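Local coordinates for increased recombination centers protein 6 (Saccharomyces cerevisiae, PDB 3UC9), which acts as a clathrin coat accessory factor related to small G proteins and is involved in gross chromosomal rearrangements and telomere healing, at residues Q47-C52 and D187-I192; V86-F91 and H122-A127. One frame throughout, in Å; residues are numbered along the deposited sequence.

How the contacts relate
The chain first forms strand 29-35 and then helix 39-50, whose last turn and the residues after it form 47-52. Strands 59-66 and 71-81 follow, and then helix 84-91. Contact 2 closes the shorter loop: after strand 103-110, helix 121-127 returns to pack beside 86-91. The chain goes on through strands 133-138 and 163-167 to helix 185-195, where 187-192 meets 47-52 and closes the long loop of contact 1. Contact 2 therefore lies wholly within that loop, and the two do not cross. Their centres are about 24 Å apart, on opposite sides of the chain's centre. Each pairs two helices, contact 1 on one face of the central mixed sheet and contact 2 on the other.

Contact 1. Residues Q47-C52 and D187-I192; sequences QDLFHC and DRIQEI
L49 and I189 meet where the last turn of helix 39-50 comes up against helix 185-195. The contact is small, with 103 Å² buried, and no hydrogen bond crosses it. L49 carries one whole side of it. Its CB does not point straight at the other helix; the outer part of the side chain makes the approach. CG lies anti to the backbone N (chi1 -176°), and this extends the branches toward 187-192. CG itself sits 4.0 Å above the ring plane of F50, over the centre of one face. Beyond CG the two methyls part. CD2 meets CG2 of I189 at 3.7 Å, the closest approach between the segments. CD1 goes to the chain of Q190 and lies 4.3 Å from its CB, a looser touch at the border of the contact.

I189 points its CB toward helix 39-50, and its side chain crosses that of L49 at about a right angle. Its CG2 is anti to the backbone N, which turns that methyl to L49. The same isoleucine also reaches V135 and V137 of strand 133-138, so it sits between the neighbouring helix and the sheet. W65 of strand 59-66 touches both L49 and Q190.

On the far side of helix 185-195, R188 forms salt bridges with E191 and E164. Helix 39-50 ends at F50, and H51, with positive phi, turns the chain away.

Two helices packed side by side on one face of a mixed sheet with strand order 2-3-1-4-5-6 are characteristic of the Rossmann-like fold of small G proteins. Here they are the helix after the first strand and the last helix of the modelled chain.

Contact 2. Residues V86-F91 and H122-A127; sequences VWVEEF and HQFMIA
F124 pushes its ring from helix 121-127 into the angle between W87, V88 and F91 of helix 84-91. Its CG lies anti to the backbone N (chi1 -176°), which carries the ring across. The tight part is at the ring's outer end. CE1 lies 3.5 Å from F91 CD2, and CZ is 3.9 Å from F91 CE2. The two phenylalanine planes are near parallel, at 16° to each other. They are slid so far apart that they barely overlap, with centroids 5.6 Å apart. The same CE1 meets the edge of the indole, 3.9 Å from W87 CZ3. W87 in turn lays CH2 over the rim of one face of the F91 ring, 3.3 Å above its plane, while its NE1 is hydrogen-bonded to D79.

The segment axes run roughly parallel, 24° apart, as helices after successive parallel strands do in this Rossmann-like, G-protein-related fold. W87 and F91 also touch strand 29-35, so this cluster lies against the sheet.

Packing is looser away from the sheet. V88 CG1 approaches the F124 ring at its edge, 4.1 Å from CD1. Past it, Q123 and E89 are exposed. R100 hydrogen-bonds to the backbone oxygens of F91 and A127, bridging the two C-terminal ends. An alanine in place of F124 is likely to open a gap beside F91 and leave the W87 ring edge without its neighbour.

Contact 1. Residues Q47-C52 and D187-I192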
loop_
_atom_site.group_PDB
_atom_site.type_symbol
_atom_site.label_atom_id
_atom_site.label_comp_id
_atom_site.label_asym_id
_atom_site.label_seq_id
_atom_site.Cartn_x
_atom_site.Cartn_y
_atom_site.Cartn_z
ATOM N N GLN A 47 2.271 -6.701 11.730
ATOM C CA GLN A 47 2.673 -7.993 12.269
ATOM C C GLN A 47 2.318 -9.130 11.308
ATOM O O GLN A 47 3.131 -10.026 11.073
ATOM C CB GLN A 47 2.042 -8.232 13.649
ATOM C CG GLN A 47 2.384 -9.593 14.275
ATOM C CD GLN A 47 3.882 -9.812 14.412
ATOM O OE1 GLN A 47 4.602 -8.930 14.880
ATOM N NE2 GLN A 47 4.357 -10.993 14.006
ATOM N N ASP A 48 1.106 -9.104 10.765
ATOM C CA ASP A 48 0.609 -10.211 9.938
ATOM C C ASP A 48 1.302 -10.316 8.577
ATOM O O ASP A 48 1.613 -11.411 8.107
ATOM C CB ASP A 48 -0.914 -10.105 9.749
ATOM C CG ASP A 48 -1.693 -10.366 11.039
ATOM O OD1 ASP A 48 -1.131 -10.961 11.991
ATOM O OD2 ASP A 48 -2.877 -9.972 11.100
ATOM N N LEU A 49 1.559 -9.179 7.946
ATOM C CA LEU A 49 2.141 -9.173 6.607
ATOM C C LEU A 49 3.665 -9.120 6.637
ATOM O O LEU A 49 4.325 -9.813 5.862
ATOM C CB LEU A 49 1.595 -7.989 5.815
ATOM C CG LEU A 49 2.038 -7.898 4.353
ATOM C CD1 LEU A 49 1.759 -9.188 3.596
ATOM C CD2 LEU A 49 1.343 -6.710 3.691
ATOM N N PHE A 50 4.223 -8.289 7.514
ATOM C CA PHE A 50 5.670 -8.039 7.536
ATOM C C PHE A 50 6.399 -8.629 8.736
ATOM O O PHE A 50 7.623 -8.538 8.808
ATOM C CB PHE A 50 5.949 -6.540 7.493
ATOM C CG PHE A 50 5.437 -5.868 6.258
ATOM C CD1 PHE A 50 5.979 -6.159 5.021
ATOM C CD2 PHE A 50 4.426 -4.931 6.331
ATOM C CE1 PHE A 50 5.512 -5.531 3.883
ATOM C CE2 PHE A 50 3.959 -4.309 5.202
ATOM C CZ PHE A 50 4.503 -4.605 3.975
ATOM N N HIS A 51 5.658 -9.212 9.676
ATOM C CA HIS A 51 6.243 -9.755 10.907
ATOM C C HIS A 51 7.068 -8.694 11.628
ATOM O O HIS A 51 8.179 -8.951 12.106
ATOM C CB HIS A 51 7.050 -11.017 10.594
ATOM C CG HIS A 51 6.301 -11.992 9.742
ATOM N ND1 HIS A 51 6.623 -12.229 8.423
ATOM C CD2 HIS A 51 5.210 -12.751 10.007
ATOM C CE1 HIS A 51 5.779 -13.114 7.920
ATOM N NE2 HIS A 51 4.911 -13.446 8.860
ATOM N N CYS A 52 6.480 -7.502 11.707
ATOM C CA CYS A 52 7.101 -6.336 12.302
ATOM C C CYS A 52 6.311 -5.934 13.542
ATOM O O CYS A 52 5.158 -5.514 13.437
ATOM C CB CYS A 52 7.109 -5.188 11.291
ATOM S SG CYS A 52 7.839 -3.668 11.909
ATOM N N ASP A 187 -3.224 -12.470 1.406
ATOM C CA ASP A 187 -2.590 -13.330 0.393
ATOM C C ASP A 187 -2.430 -12.556 -0.923
ATOM O O ASP A 187 -1.395 -12.659 -1.585
ATOM C CB ASP A 187 -3.411 -14.619 0.175
ATOM C CG ASP A 187 -2.600 -15.752 -0.470
ATOM O OD1 ASP A 187 -1.351 -15.757 -0.368
ATOM O OD2 ASP A 187 -3.222 -16.665 -1.074
ATOM N N ARG A 188 -3.438 -11.769 -1.285
ATOM C CA ARG A 188 -3.378 -10.944 -2.499
ATOM C C ARG A 188 -2.353 -9.830 -2.371
ATOM O O ARG A 188 -1.594 -9.555 -3.301
ATOM C CB ARG A 188 -4.736 -10.335 -2.823
ATOM C CG ARG A 188 -4.743 -9.374 -4.026
ATOM C CD ARG A 188 -4.152 -9.984 -5.322
ATOM N NE ARG A 188 -4.073 -8.978 -6.387
ATOM C CZ ARG A 188 -3.167 -8.931 -7.367
ATOM N NH1 ARG A 188 -2.200 -9.844 -7.475
ATOM N NH2 ARG A 188 -3.225 -7.946 -8.256
ATOM N N ILE A 189 -2.365 -9.155 -1.228
ATOM C CA ILE A 189 -1.405 -8.087 -0.979
ATOM C C ILE A 189 0.024 -8.647 -1.063
ATOM O O ILE A 189 0.906 -8.036 -1.688
ATOM C CB ILE A 189 -1.643 -7.403 0.390
ATOM C CG1 ILE A 189 -3.058 -6.828 0.458
ATOM C CG2 ILE A 189 -0.612 -6.281 0.591
ATOM C CD1 ILE A 189 -3.417 -6.171 1.784
ATOM N N GLN A 190 0.246 -9.813 -0.469
ATOM C CA GLN A 190 1.553 -10.494 -0.567
ATOM C C GLN A 190 1.959 -10.715 -2.032
ATOM O O GLN A 190 3.119 -10.527 -2.396
ATOM C CB GLN A 190 1.518 -11.832 0.178
ATOM C CG GLN A 190 2.851 -12.578 0.209
ATOM C CD GLN A 190 2.749 -13.919 0.936
ATOM O OE1 GLN A 190 1.657 -14.447 1.133
ATOM N NE2 GLN A 190 3.891 -14.471 1.334
ATOM N N GLU A 191 0.996 -11.119 -2.863
ATOM C CA GLU A 191 1.242 -11.343 -4.291
ATOM C C GLU A 191 1.606 -10.054 -5.030
ATOM O O GLU A 191 2.451 -10.056 -5.933
ATOM C CB GLU A 191 0.002 -11.955 -4.948
ATOM C CG GLU A 191 0.191 -12.329 -6.410
ATOM C CD GLU A 191 -0.991 -13.092 -6.983
ATOM O OE1 GLU A 191 -2.142 -12.640 -6.809
ATOM O OE2 GLU A 191 -0.762 -14.128 -7.632
ATOM N N ILE A 192 0.941 -8.965 -4.667
ATOM C CA ILE A 192 1.225 -7.669 -5.268
ATOM C C ILE A 192 2.665 -7.271 -4.967
ATOM O O ILE A 192 3.388 -6.817 -5.847
ATOM C CB ILE A 192 0.225 -6.607 -4.798
ATOM C CG1 ILE A 192 -1.156 -6.876 -5.410
ATOM C CG2 ILE A 192 0.708 -5.216 -5.176
ATOM C CD1 ILE A 192 -2.257 -5.938 -4.893
#

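Contact 2. Residues V86-F91 and H122-A127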
loop_
_atom_site.group_PDB
_atom_site.type_symbol
_atom_site.label_atom_id
_atom_site.label_comp_id
_atom_site.label_asym_id
_atom_site.label_seq_id
_atom_site.Cartn_x
_atom_site.Cartn_y
_atom_site.Cartn_z
ATOM N N VAL A 86 -5.686 15.824 4.127
ATOM C CA VAL A 86 -4.627 16.710 4.602
ATOM C C VAL A 86 -3.254 16.057 4.392
ATOM O O VAL A 86 -2.309 16.707 3.959
ATOM C CB VAL A 86 -4.819 17.089 6.095
ATOM C CG1 VAL A 86 -3.626 17.893 6.602
ATOM C CG2 VAL A 86 -6.126 17.861 6.289
ATOM N N TRP A 87 -3.157 14.771 4.697
ATOM C CA TRP A 87 -1.925 14.025 4.469
ATOM C C TRP A 87 -1.563 13.977 2.977
ATOM O O TRP A 87 -0.408 14.200 2.607
ATOM C CB TRP A 87 -2.056 12.619 5.043
ATOM C CG TRP A 87 -0.796 11.850 4.976
ATOM C CD1 TRP A 87 0.174 11.772 5.937
ATOM C CD2 TRP A 87 -0.347 11.056 3.884
ATOM N NE1 TRP A 87 1.202 10.972 5.505
ATOM C CE2 TRP A 87 0.906 10.517 4.246
ATOM C CE3 TRP A 87 -0.884 10.736 2.633
ATOM C CZ2 TRP A 87 1.628 9.681 3.402
ATOM C CZ3 TRP A 87 -0.157 9.911 1.791
ATOM C CH2 TRP A 87 1.077 9.387 2.181
ATOM N N VAL A 88 -2.555 13.717 2.130
ATOM C CA VAL A 88 -2.353 13.684 0.675
ATOM C C VAL A 88 -1.861 15.048 0.159
ATOM O O VAL A 88 -0.942 15.114 -0.657
ATOM C CB VAL A 88 -3.641 13.275 -0.054
ATOM C CG1 VAL A 88 -3.532 13.541 -1.567
ATOM C CG2 VAL A 88 -3.963 11.804 0.232
ATOM N N GLU A 89 -2.453 16.126 0.662
ATOM C CA GLU A 89 -2.029 17.460 0.246
ATOM C C GLU A 89 -0.537 17.670 0.511
ATOM O O GLU A 89 0.175 18.189 -0.341
ATOM C CB GLU A 89 -2.838 18.549 0.927
ATOM C CG GLU A 89 -2.362 19.933 0.524
ATOM C CD GLU A 89 -3.356 21.008 0.831
ATOM O OE1 GLU A 89 -3.827 21.067 1.988
ATOM O OE2 GLU A 89 -3.660 21.797 -0.087
ATOM N N GLU A 90 -0.070 17.248 1.677
ATOM C CA GLU A 90 1.348 17.386 2.047
ATOM C C GLU A 90 2.240 16.453 1.211
ATOM O O GLU A 90 3.345 16.816 0.794
ATOM C CB GLU A 90 1.528 17.100 3.546
ATOM C CG GLU A 90 0.815 18.106 4.463
ATOM C CD GLU A 90 0.703 17.649 5.926
ATOM O OE1 GLU A 90 0.895 16.442 6.221
ATOM O OE2 GLU A 90 0.404 18.511 6.780
ATOM N N PHE A 91 1.747 15.252 0.956
ATOM C CA PHE A 91 2.494 14.248 0.202
ATOM C C PHE A 91 2.742 14.668 -1.263
ATOM O O PHE A 91 3.796 14.367 -1.834
ATOM C CB PHE A 91 1.736 12.921 0.266
ATOM C CG PHE A 91 2.565 11.732 -0.085
ATOM C CD1 PHE A 91 3.500 11.232 0.816
ATOM C CD2 PHE A 91 2.416 11.109 -1.309
ATOM C CE1 PHE A 91 4.270 10.127 0.494
ATOM C CE2 PHE A 91 3.177 10.000 -1.633
ATOM C CZ PHE A 91 4.106 9.513 -0.737
ATOM N N HIS A 122 -7.259 10.117 -8.010
ATOM C CA HIS A 122 -6.787 10.682 -9.278
ATOM C C HIS A 122 -5.616 11.642 -9.070
ATOM O O HIS A 122 -4.557 11.499 -9.683
ATOM C CB HIS A 122 -7.904 11.383 -10.034
ATOM C CG HIS A 122 -7.449 11.980 -11.328
ATOM N ND1 HIS A 122 -7.270 11.228 -12.469
ATOM C CD2 HIS A 122 -7.097 13.247 -11.651
ATOM C CE1 HIS A 122 -6.847 12.010 -13.446
ATOM N NE2 HIS A 122 -6.739 13.242 -12.978
ATOM N N GLN A 123 -5.806 12.608 -8.181
ATOM C CA GLN A 123 -4.775 13.592 -7.887
ATOM C C GLN A 123 -3.539 12.972 -7.217
ATOM O O GLN A 123 -2.414 13.380 -7.488
ATOM C CB GLN A 123 -5.346 14.670 -6.984
ATOM C CG GLN A 123 -6.333 15.555 -7.673
ATOM C CD GLN A 123 -6.942 16.540 -6.714
ATOM O OE1 GLN A 123 -6.482 17.676 -6.609
ATOM N NE2 GLN A 123 -7.961 16.100 -5.975
ATOM N N PHE A 124 -3.762 12.009 -6.330
ATOM C CA PHE A 124 -2.669 11.289 -5.695
ATOM C C PHE A 124 -1.811 10.572 -6.738
ATOM O O PHE A 124 -0.578 10.661 -6.710
ATOM C CB PHE A 124 -3.214 10.271 -4.702
ATOM C CG PHE A 124 -2.144 9.545 -3.923
ATOM C CD1 PHE A 124 -1.545 10.136 -2.820
ATOM C CD2 PHE A 124 -1.734 8.276 -4.294
ATOM C CE1 PHE A 124 -0.558 9.469 -2.103
ATOM C CE2 PHE A 124 -0.754 7.606 -3.582
ATOM C CZ PHE A 124 -0.163 8.205 -2.488
ATOM N N MET A 125 -2.469 9.851 -7.641
ATOM C CA MET A 125 -1.751 9.062 -8.645
ATOM C C MET A 125 -0.995 9.944 -9.636
ATOM O O MET A 125 0.102 9.600 -10.046
ATOM C CB MET A 125 -2.709 8.122 -9.379
ATOM C CG MET A 125 -3.345 7.074 -8.498
ATOM S SD MET A 125 -2.237 6.138 -7.434
ATOM C CE MET A 125 -1.098 5.512 -8.662
ATOM N N ILE A 126 -1.562 11.089 -10.014
ATOM C CA ILE A 126 -0.834 12.035 -10.865
ATOM C C ILE A 126 0.540 12.389 -10.272
ATOM O O ILE A 126 1.530 12.504 -11.006
ATOM C CB ILE A 126 -1.643 13.344 -11.115
ATOM C CG1 ILE A 126 -2.931 13.069 -11.902
ATOM C CG2 ILE A 126 -0.802 14.376 -11.855
ATOM C CD1 ILE A 126 -2.756 12.209 -13.120
ATOM N N ALA A 127 0.598 12.557 -8.955
ATOM C CA ALA A 127 1.825 12.952 -8.264
ATOM C C ALA A 127 2.757 11.765 -8.000
ATOM O O ALA A 127 3.958 11.959 -7.825
ATOM C CB ALA A 127 1.487 13.666 -6.931
#